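Local coordinates for ABC transporter substrate binding protein (Ribose) (Agrobacterium vitis, PDB 5DKV) that binds a sugar, here alpha-D-tagatopyranose held in its ligand pocket, and probably serves as the solute-binding component of an ABC transporter, at residues V71-V76 with I88-T93; E147-S152 with K249-D254; L155-K160 with D220-F225. All blocks are in the same frame, centred on the assembly; numbering follows the deposited sequence.

In the fold
The three contacts lie in the two halves of a periplasmic binding protein of the Rossmann-like type. Contact 1 sits on one side of the chain's centre, contacts 2 and 3 on the other; the centres of contacts 1 and 2 are about 29 Å apart, with the sugar pocket between. In contact 1 the side chain of Ala-91 lies about 7 Å from the bound tagatose, while contact 2 carries Asp-254, which binds it directly. Contacts 2 and 3, with centres about 10 Å apart, both use helix 142-156, and their strands, 249-253 and 223-226, are neighbours in the sheet: Lys-249 N lies 2.9 Å from Ala-222 O, and Ala-149 CB packs 3.3 Å from Phe-225 CE1.

Contact 1 (V71-V76 with I88-T93)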
loop_
_atom_site.group_PDB
_atom_site.type_symbol
_atom_site.label_atom_id
_atom_site.label_comp_id
_atom_site.label_asym_id
_atom_site.label_seq_id
_atom_site.Cartn_x
_atom_site.Cartn_y
_atom_site.Cartn_z
ATOM N N VAL A 71 7.885 -14.371 7.828
ATOM C CA VAL A 71 8.032 -15.771 8.186
ATOM C C VAL A 71 7.189 -16.646 7.250
ATOM O O VAL A 71 7.636 -17.723 6.837
ATOM C CB VAL A 71 7.645 -16.003 9.658
ATOM C CG1 VAL A 71 7.684 -17.494 10.049
ATOM C CG2 VAL A 71 8.569 -15.198 10.600
ATOM N N THR A 72 5.987 -16.187 6.897
ATOM C CA THR A 72 5.136 -16.962 5.985
ATOM C C THR A 72 5.364 -16.591 4.512
ATOM O O THR A 72 5.153 -17.427 3.623
ATOM C CB THR A 72 3.647 -16.786 6.306
ATOM O OG1 THR A 72 3.337 -15.409 6.313
ATOM C CG2 THR A 72 3.310 -17.377 7.675
ATOM N N GLN A 73 5.826 -15.376 4.228
ATOM C CA GLN A 73 6.068 -15.021 2.828
ATOM C C GLN A 73 7.280 -15.764 2.238
ATOM O O GLN A 73 7.258 -16.148 1.063
ATOM C CB GLN A 73 6.251 -13.513 2.667
ATOM C CG GLN A 73 6.291 -13.074 1.193
ATOM C CD GLN A 73 6.515 -11.588 1.057
ATOM O OE1 GLN A 73 7.416 -11.032 1.672
ATOM N NE2 GLN A 73 5.655 -10.932 0.298
ATOM N N VAL A 74 8.334 -15.987 3.018
ATOM C CA VAL A 74 9.530 -16.583 2.436
ATOM C C VAL A 74 9.295 -18.024 1.930
ATOM O O VAL A 74 9.762 -18.368 0.834
ATOM C CB VAL A 74 10.732 -16.519 3.431
ATOM C CG1 VAL A 74 11.920 -17.413 2.986
ATOM C CG2 VAL A 74 11.185 -15.066 3.561
ATOM N N PRO A 75 8.546 -18.866 2.680
ATOM C CA PRO A 75 8.242 -20.180 2.099
ATOM C C PRO A 75 7.449 -20.129 0.790
ATOM O O PRO A 75 7.621 -21.004 -0.078
ATOM C CB PRO A 75 7.417 -20.861 3.186
ATOM C CG PRO A 75 7.892 -20.220 4.468
ATOM C CD PRO A 75 8.264 -18.819 4.126
ATOM N N VAL A 76 6.565 -19.150 0.667
ATOM C CA VAL A 76 5.865 -18.958 -0.587
ATOM C C VAL A 76 6.844 -18.582 -1.686
ATOM O O VAL A 76 6.793 -19.132 -2.794
ATOM C CB VAL A 76 4.796 -17.880 -0.462
ATOM C CG1 VAL A 76 4.162 -17.581 -1.829
ATOM C CG2 VAL A 76 3.744 -18.329 0.537
ATOM N N ILE A 88 10.155 -12.433 -11.298
ATOM C CA ILE A 88 9.356 -12.325 -10.069
ATOM C C ILE A 88 9.030 -10.877 -9.768
ATOM O O ILE A 88 9.920 -10.018 -9.732
ATOM C CB ILE A 88 10.097 -12.926 -8.840
ATOM C CG1 ILE A 88 10.295 -14.425 -9.034
ATOM C CG2 ILE A 88 9.342 -12.626 -7.524
ATOM C CD1 ILE A 88 11.352 -15.049 -8.111
ATOM N N LEU A 89 7.741 -10.609 -9.589
ATOM C CA LEU A 89 7.258 -9.394 -8.964
ATOM C C LEU A 89 6.903 -9.726 -7.512
ATOM O O LEU A 89 6.176 -10.689 -7.262
ATOM C CB LEU A 89 6.025 -8.872 -9.678
ATOM C CG LEU A 89 6.104 -8.729 -11.208
ATOM C CD1 LEU A 89 4.801 -8.179 -11.761
ATOM C CD2 LEU A 89 7.208 -7.816 -11.632
ATOM N N ILE A 90 7.407 -8.958 -6.553
ATOM C CA ILE A 90 7.095 -9.243 -5.166
ATOM C C ILE A 90 6.945 -7.962 -4.346
ATOM O O ILE A 90 7.637 -6.962 -4.554
ATOM C CB ILE A 90 8.181 -10.152 -4.534
ATOM C CG1 ILE A 90 7.877 -10.411 -3.058
ATOM C CG2 ILE A 90 9.520 -9.498 -4.669
ATOM C CD1 ILE A 90 8.698 -11.552 -2.472
ATOM N N ALA A 91 6.005 -7.998 -3.414
ATOM C CA ALA A 91 5.892 -6.969 -2.412
ATOM C C ALA A 91 6.508 -7.503 -1.099
ATOM O O ALA A 91 5.824 -8.198 -0.319
ATOM C CB ALA A 91 4.434 -6.570 -2.203
ATOM N N PRO A 92 7.811 -7.252 -0.876
ATOM C CA PRO A 92 8.481 -7.841 0.299
ATOM C C PRO A 92 7.880 -7.329 1.579
ATOM O O PRO A 92 7.604 -6.141 1.668
ATOM C CB PRO A 92 9.938 -7.383 0.161
ATOM C CG PRO A 92 9.854 -6.105 -0.689
ATOM C CD PRO A 92 8.722 -6.383 -1.651
ATOM N N THR A 93 7.675 -8.217 2.541
ATOM C CA THR A 93 7.066 -7.844 3.801
ATOM C C THR A 93 8.061 -7.382 4.851
ATOM O O THR A 93 7.678 -7.111 5.979
ATOM C CB THR A 93 6.250 -9.029 4.386
ATOM O OG1 THR A 93 7.049 -10.220 4.362
ATOM C CG2 THR A 93 4.987 -9.238 3.585
#
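Gln-73 reaches out of its helix with a primary amide whose oxygen and nitrogen both bond to the loop after strand 87-90. Its OE1 accepts two bonds from Thr-93, one from the hydroxyl OG1 at 2.8 Å and one from the backbone N at 3.0 Å. The two donors approach differently: N is tilted a modest 19° from the carbonyl plane of the amide, whereas OG1 stands well above that plane. At the other end, NE2 gives a nearly straight bond to Ala-91 O at 2.8 Å; this acceptor lies almost in the amide plane of Gln-73, while NE2 itself sits above the plane of the Ala-91 carbonyl. A second acceptor for NE2 is Pro-34 O, so both ends of the buried amide are held by two partners and its rotation is fixed. Glutamine suits the place because one amide offers an acceptor for Thr-93 and a donor for Ala-91.

Strand 59-62, helix 70-81 and strand 87-90 form a beta-alpha-beta crossover that passes over strand 29-33, and Gln-73 joins the helix to the loops that leave strands 87-90 and 29-33.

Further out, the chain of Gln-73 is fully extended, with CG anti to the backbone N (chi1 -171°), which carries the amide across from the helix to the loop. Threonine places OG1 between its backbone N and carbonyl carbon (chi1 49°), which lets hydroxyl and amide N converge on one oxygen. Its methyl CG2 lies 3.8 Å from Gln-73 NE2. Ile-90 supplies an apolar floor, its CD1 being 4.1 Å from Gln-73 CD, and rests in turn on Ile-33 and Leu-102. Pro-92 O accepts a hydrogen bond from OG1 of Thr-117, a residue of the sugar pocket.

Contact 2 (E147-S152 with K249-D254); sequences EIAARS and KVVAFD. With T6T (alpha-D-tagatopyranose), chain E.
Val-251 pushes its two methyl groups against the sheet-facing side of helix 142-156, and they meet different residues. CG1, anti to the backbone N (chi1 173°), lies 4.0 Å from Ala-149 CB; CG2, turned beside the backbone N, reaches Ser-152 at 4.2 Å from its CB. This is the close part of the contact. Small residues one turn apart on the helix leave room for a branched one on the strand, and the Val-251 and Ala-149 CA atoms come within 6.5 Å. Serine is tolerable in such an apolar setting because its OG is bonded back to Ile-148 O at 2.9 Å, an oxygen that also accepts a hydrogen bond from the backbone N of Ser-152. Phe-270 and Leu-153 add to the packing about Val-251.

Toward the pocket the fit is looser: Phe-253 CD1 stays 5.0 Å from Ala-149 CB, and the ring leans instead on Arg-178 and Ile-272. On the far, solvent-facing side of the helix, Arg-151 forms a salt bridge with Glu-185.

Beyond the strand, Asp-254 OD1 accepts a bond of 2.6 Å from O3 of the tagatose, while its OD2 is held by Tyr-322 and Gln-274. A ligand-binding carboxylate just past the carboxyl end of a parallel strand is characteristic of the sugar pocket in periplasmic binding proteins of this Rossmann-like fold.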
loop_
_atom_site.group_PDB
_atom_site.type_symbol
_atom_site.label_atom_id
_atom_site.label_comp_id
_atom_site.label_asym_id
_atom_site.label_seq_id
_atom_site.Cartn_x
_atom_site.Cartn_y
_atom_site.Cartn_z
ATOM N N GLU A 147 1.689 13.187 3.343
ATOM C CA GLU A 147 1.560 14.634 3.370
ATOM C C GLU A 147 0.161 15.033 2.923
ATOM O O GLU A 147 -0.470 15.922 3.515
ATOM C CB GLU A 147 2.628 15.282 2.477
ATOM C CG GLU A 147 4.062 15.016 2.951
ATOM C CD GLU A 147 5.119 15.464 1.926
ATOM O OE1 GLU A 147 4.902 15.304 0.698
ATOM O OE2 GLU A 147 6.177 15.975 2.347
ATOM N N ILE A 148 -0.335 14.356 1.891
ATOM C CA ILE A 148 -1.715 14.558 1.411
ATOM C C ILE A 148 -2.755 14.210 2.473
ATOM O O ILE A 148 -3.705 14.973 2.709
ATOM C CB ILE A 148 -1.984 13.726 0.124
ATOM C CG1 ILE A 148 -1.182 14.322 -1.031
ATOM C CG2 ILE A 148 -3.487 13.683 -0.211
ATOM C CD1 ILE A 148 -1.229 13.503 -2.348
ATOM N N ALA A 149 -2.580 13.071 3.128
ATOM C CA ALA A 149 -3.452 12.705 4.231
ATOM C C ALA A 149 -3.472 13.775 5.316
ATOM O O ALA A 149 -4.520 14.088 5.858
ATOM C CB ALA A 149 -3.043 11.390 4.808
ATOM N N ALA A 150 -2.313 14.344 5.635
ATOM C CA ALA A 150 -2.249 15.365 6.681
ATOM C C ALA A 150 -2.996 16.634 6.282
ATOM O O ALA A 150 -3.742 17.218 7.094
ATOM C CB ALA A 150 -0.818 15.689 7.007
ATOM N N ARG A 151 -2.779 17.081 5.044
ATOM C CA ARG A 151 -3.453 18.276 4.561
ATOM C C ARG A 151 -4.962 18.071 4.521
ATOM O O ARG A 151 -5.725 18.986 4.866
ATOM C CB ARG A 151 -2.910 18.686 3.179
ATOM C CG ARG A 151 -1.490 19.253 3.236
ATOM C CD ARG A 151 -1.068 19.914 1.928
ATOM N NE ARG A 151 -0.857 18.971 0.830
ATOM C CZ ARG A 151 0.316 18.399 0.528
ATOM N NH1 ARG A 151 1.402 18.658 1.243
ATOM N NH2 ARG A 151 0.407 17.566 -0.504
ATOM N N SER A 152 -5.390 16.870 4.127
ATOM C CA SER A 152 -6.812 16.525 4.091
ATOM C C SER A 152 -7.418 16.526 5.497
ATOM O O SER A 152 -8.491 17.084 5.717
ATOM C CB SER A 152 -7.027 15.162 3.431
ATOM O OG SER A 152 -6.547 15.159 2.090
ATOM N N LYS A 249 -13.018 13.169 12.900
ATOM C CA LYS A 249 -12.859 13.139 11.449
ATOM C C LYS A 249 -11.907 12.005 11.125
ATOM O O LYS A 249 -10.945 11.759 11.859
ATOM C CB LYS A 249 -12.318 14.465 10.911
ATOM C CG LYS A 249 -13.163 15.697 11.274
ATOM C CD LYS A 249 -14.589 15.575 10.778
ATOM C CE LYS A 249 -15.380 16.885 11.014
ATOM N NZ LYS A 249 -16.793 16.766 10.557
ATOM N N VAL A 250 -12.157 11.324 10.013
ATOM C CA VAL A 250 -11.304 10.224 9.597
ATOM C C VAL A 250 -10.810 10.427 8.184
ATOM O O VAL A 250 -11.589 10.730 7.270
ATOM C CB VAL A 250 -12.043 8.873 9.680
ATOM C CG1 VAL A 250 -11.138 7.704 9.201
ATOM C CG2 VAL A 250 -12.563 8.625 11.092
ATOM N N VAL A 251 -9.495 10.279 8.019
ATOM C CA VAL A 251 -8.881 10.185 6.710
ATOM C C VAL A 251 -8.293 8.796 6.648
ATOM O O VAL A 251 -7.511 8.397 7.497
ATOM C CB VAL A 251 -7.790 11.268 6.453
ATOM C CG1 VAL A 251 -7.057 11.015 5.145
ATOM C CG2 VAL A 251 -8.424 12.633 6.431
ATOM N N ALA A 252 -8.711 8.058 5.626
ATOM C CA ALA A 252 -8.343 6.672 5.478
ATOM C C ALA A 252 -7.554 6.472 4.216
ATOM O O ALA A 252 -7.981 6.874 3.140
ATOM C CB ALA A 252 -9.577 5.802 5.450
ATOM N N PHE A 253 -6.404 5.831 4.351
ATOM C CA PHE A 253 -5.629 5.413 3.199
ATOM C C PHE A 253 -6.256 4.180 2.589
ATOM O O PHE A 253 -6.826 3.361 3.299
ATOM C CB PHE A 253 -4.181 5.110 3.596
ATOM C CG PHE A 253 -3.157 5.612 2.605
ATOM C CD1 PHE A 253 -2.779 6.933 2.589
ATOM C CD2 PHE A 253 -2.555 4.736 1.696
ATOM C CE1 PHE A 253 -1.856 7.400 1.697
ATOM C CE2 PHE A 253 -1.605 5.206 0.797
ATOM C CZ PHE A 253 -1.255 6.530 0.800
ATOM N N ASP A 254 -6.129 4.063 1.269
ATOM C CA ASP A 254 -6.691 2.980 0.457
ATOM C C ASP A 254 -8.200 3.145 0.293
ATOM O O ASP A 254 -8.812 4.032 0.899
ATOM C CB ASP A 254 -6.311 1.595 1.009
ATOM C CG ASP A 254 -4.812 1.335 0.901
ATOM O OD1 ASP A 254 -4.160 1.039 1.938
ATOM O OD2 ASP A 254 -4.288 1.454 -0.242
HETATM O O3 T6T E . -1.725 0.020 1.971
HETATM C C3 T6T E . -1.525 -1.167 1.216
HETATM C C4 T6T E . -0.097 -1.297 0.900
HETATM O O4 T6T E . 0.321 -0.148 0.073
HETATM C C5 T6T E . 0.698 -1.378 2.128
HETATM O O5 T6T E . 2.086 -1.625 1.844
HETATM C C6 T6T E . 0.273 -2.545 3.002
HETATM O O6 T6T E . -1.154 -2.441 3.280
HETATM C C2 T6T E . -1.941 -2.386 2.061
HETATM O O2 T6T E . -1.748 -3.534 1.270
HETATM C C1 T6T E . -3.322 -2.336 2.584
HETATM O O1 T6T E . -4.268 -2.271 1.565
#

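Contact 3 (L155-K160 with D220-F225)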
loop_
_atom_site.group_PDB
_atom_site.type_symbol
_atom_site.label_atom_id
_atom_site.label_comp_id
_atom_site.label_asym_id
_atom_site.label_seq_id
_atom_site.Cartn_x
_atom_site.Cartn_y
_atom_site.Cartn_z
ATOM N N LEU A 155 -7.679 19.963 6.975
ATOM C CA LEU A 155 -8.852 20.648 6.419
ATOM C C LEU A 155 -10.117 20.210 7.151
ATOM O O LEU A 155 -10.971 21.030 7.532
ATOM C CB LEU A 155 -8.979 20.357 4.919
ATOM C CG LEU A 155 -10.134 21.009 4.172
ATOM C CD1 LEU A 155 -9.918 22.506 4.110
ATOM C CD2 LEU A 155 -10.236 20.411 2.770
ATOM N N ALA A 156 -10.228 18.908 7.361
ATOM C CA ALA A 156 -11.426 18.330 7.948
ATOM C C ALA A 156 -11.653 18.824 9.382
ATOM O O ALA A 156 -12.804 19.021 9.783
ATOM C CB ALA A 156 -11.341 16.820 7.920
ATOM N N ILE A 157 -10.570 19.057 10.129
ATOM C CA ILE A 157 -10.675 19.461 11.537
ATOM C C ILE A 157 -10.535 20.977 11.719
ATOM O O ILE A 157 -10.477 21.471 12.843
ATOM C CB ILE A 157 -9.633 18.729 12.427
ATOM C CG1 ILE A 157 -8.195 19.173 12.114
ATOM C CG2 ILE A 157 -9.825 17.213 12.300
ATOM C CD1 ILE A 157 -7.135 18.488 12.990
ATOM N N GLY A 158 -10.511 21.722 10.618
ATOM C CA GLY A 158 -10.460 23.177 10.708
ATOM C C GLY A 158 -9.120 23.671 11.214
ATOM O O GLY A 158 -9.020 24.716 11.854
ATOM N N ASP A 159 -8.089 22.883 10.943
ATOM C CA ASP A 159 -6.707 23.271 11.167
ATOM C C ASP A 159 -6.341 23.456 12.637
ATOM O O ASP A 159 -5.386 24.142 12.964
ATOM C CB ASP A 159 -6.386 24.547 10.369
ATOM C CG ASP A 159 -4.925 24.604 9.933
ATOM O OD1 ASP A 159 -4.256 23.560 10.020
ATOM O OD2 ASP A 159 -4.444 25.675 9.504
ATOM N N LYS A 160 -7.058 22.771 13.519
ATOM C CA LYS A 160 -6.676 22.722 14.933
ATOM C C LYS A 160 -7.215 21.464 15.592
ATOM O O LYS A 160 -8.223 20.895 15.154
ATOM C CB LYS A 160 -7.181 23.951 15.688
ATOM C CG LYS A 160 -8.680 24.122 15.616
ATOM C CD LYS A 160 -9.137 25.399 16.317
ATOM C CE LYS A 160 -10.657 25.501 16.328
ATOM N NZ LYS A 160 -11.156 26.582 17.232
ATOM N N ASP A 220 -11.831 15.213 23.570
ATOM C CA ASP A 220 -11.744 16.298 22.602
ATOM C C ASP A 220 -11.013 15.890 21.302
ATOM O O ASP A 220 -10.700 16.756 20.484
ATOM C CB ASP A 220 -11.050 17.517 23.241
ATOM C CG ASP A 220 -9.658 17.193 23.817
ATOM O OD1 ASP A 220 -9.319 16.005 24.005
ATOM O OD2 ASP A 220 -8.897 18.141 24.105
ATOM N N LEU A 221 -10.737 14.593 21.138
ATOM C CA LEU A 221 -10.061 14.077 19.938
ATOM C C LEU A 221 -10.759 14.597 18.689
ATOM O O LEU A 221 -11.972 14.475 18.553
ATOM C CB LEU A 221 -10.038 12.551 19.935
ATOM C CG LEU A 221 -9.383 11.890 18.709
ATOM C CD1 LEU A 221 -7.865 12.113 18.706
ATOM C CD2 LEU A 221 -9.701 10.410 18.615
ATOM N N ALA A 222 -9.986 15.191 17.782
ATOM C CA ALA A 222 -10.531 15.790 16.577
ATOM C C ALA A 222 -10.495 14.886 15.342
ATOM O O ALA A 222 -11.401 14.955 14.521
ATOM C CB ALA A 222 -9.781 17.103 16.284
ATOM N N GLY A 223 -9.468 14.057 15.194
ATOM C CA GLY A 223 -9.391 13.207 14.013
ATOM C C GLY A 223 -8.326 12.136 14.076
ATOM O O GLY A 223 -7.524 12.071 15.010
ATOM N N VAL A 224 -8.340 11.273 13.061
ATOM C CA VAL A 224 -7.425 10.146 12.974
ATOM C C VAL A 224 -7.121 9.877 11.520
ATOM O O VAL A 224 -7.991 10.007 10.662
ATOM C CB VAL A 224 -8.023 8.899 13.646
ATOM C CG1 VAL A 224 -9.356 8.561 13.057
ATOM C CG2 VAL A 224 -7.098 7.706 13.548
ATOM N N PHE A 225 -5.876 9.492 11.261
ATOM C CA PHE A 225 -5.424 9.094 9.931
ATOM C C PHE A 225 -5.051 7.636 9.995
ATOM O O PHE A 225 -4.134 7.272 10.719
ATOM C CB PHE A 225 -4.232 9.949 9.481
ATOM C CG PHE A 225 -3.450 9.362 8.298
ATOM C CD1 PHE A 225 -4.105 8.899 7.172
ATOM C CD2 PHE A 225 -2.058 9.302 8.330
ATOM C CE1 PHE A 225 -3.378 8.389 6.088
ATOM C CE2 PHE A 225 -1.336 8.788 7.274
ATOM C CZ PHE A 225 -1.989 8.335 6.154
#
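Ile-157 lays its CG2 methyl over Ala-222, the main apolar touch. CG2 is 4.0 Å from Ala-222 CB and 3.5 Å from Ala-222 O. The isoleucine holds CG2 anti to its carbonyl carbon and CG1 between N and carbonyl carbon (chi1 68°), a rotamer that turns the smaller branch toward Ala-222. Alanine presents only a methyl, small enough for the isoleucine to come close to the backbone as well. At Gly-223 a CB would stand only 3.2 Å from Ile-157 CG2, a tight approach, and the lack of a side chain gives that methyl its room.

Backbone interactions shape the helix end. Ile-157, its CB pointing toward the 220-225 segment, is the first residue to leave helical phi/psi, and just after it Gly-158 is the C-prime residue of a Schellman motif that ends the helix: its N bonds to Leu-155 O at 3.2 Å, and Asp-159 N bonds to Ala-154 O. The positive phi (70°) needed there is easiest for glycine. Lys-160 brings its carbonyl O to 4.3 Å from Ala-222 CB.

At the margins, Asp-220 OD1 pairs with Lys-162, and Asp-159 OD1 bonds to His-189.

Within the sheet, strand 223-226 runs between strands 161-167 and 249-253, bonded through its backbone to Lys-162 and Lys-249, while Ile-157, just past helix 142-156, packs beside it and also touches Val-163 and Lys-249.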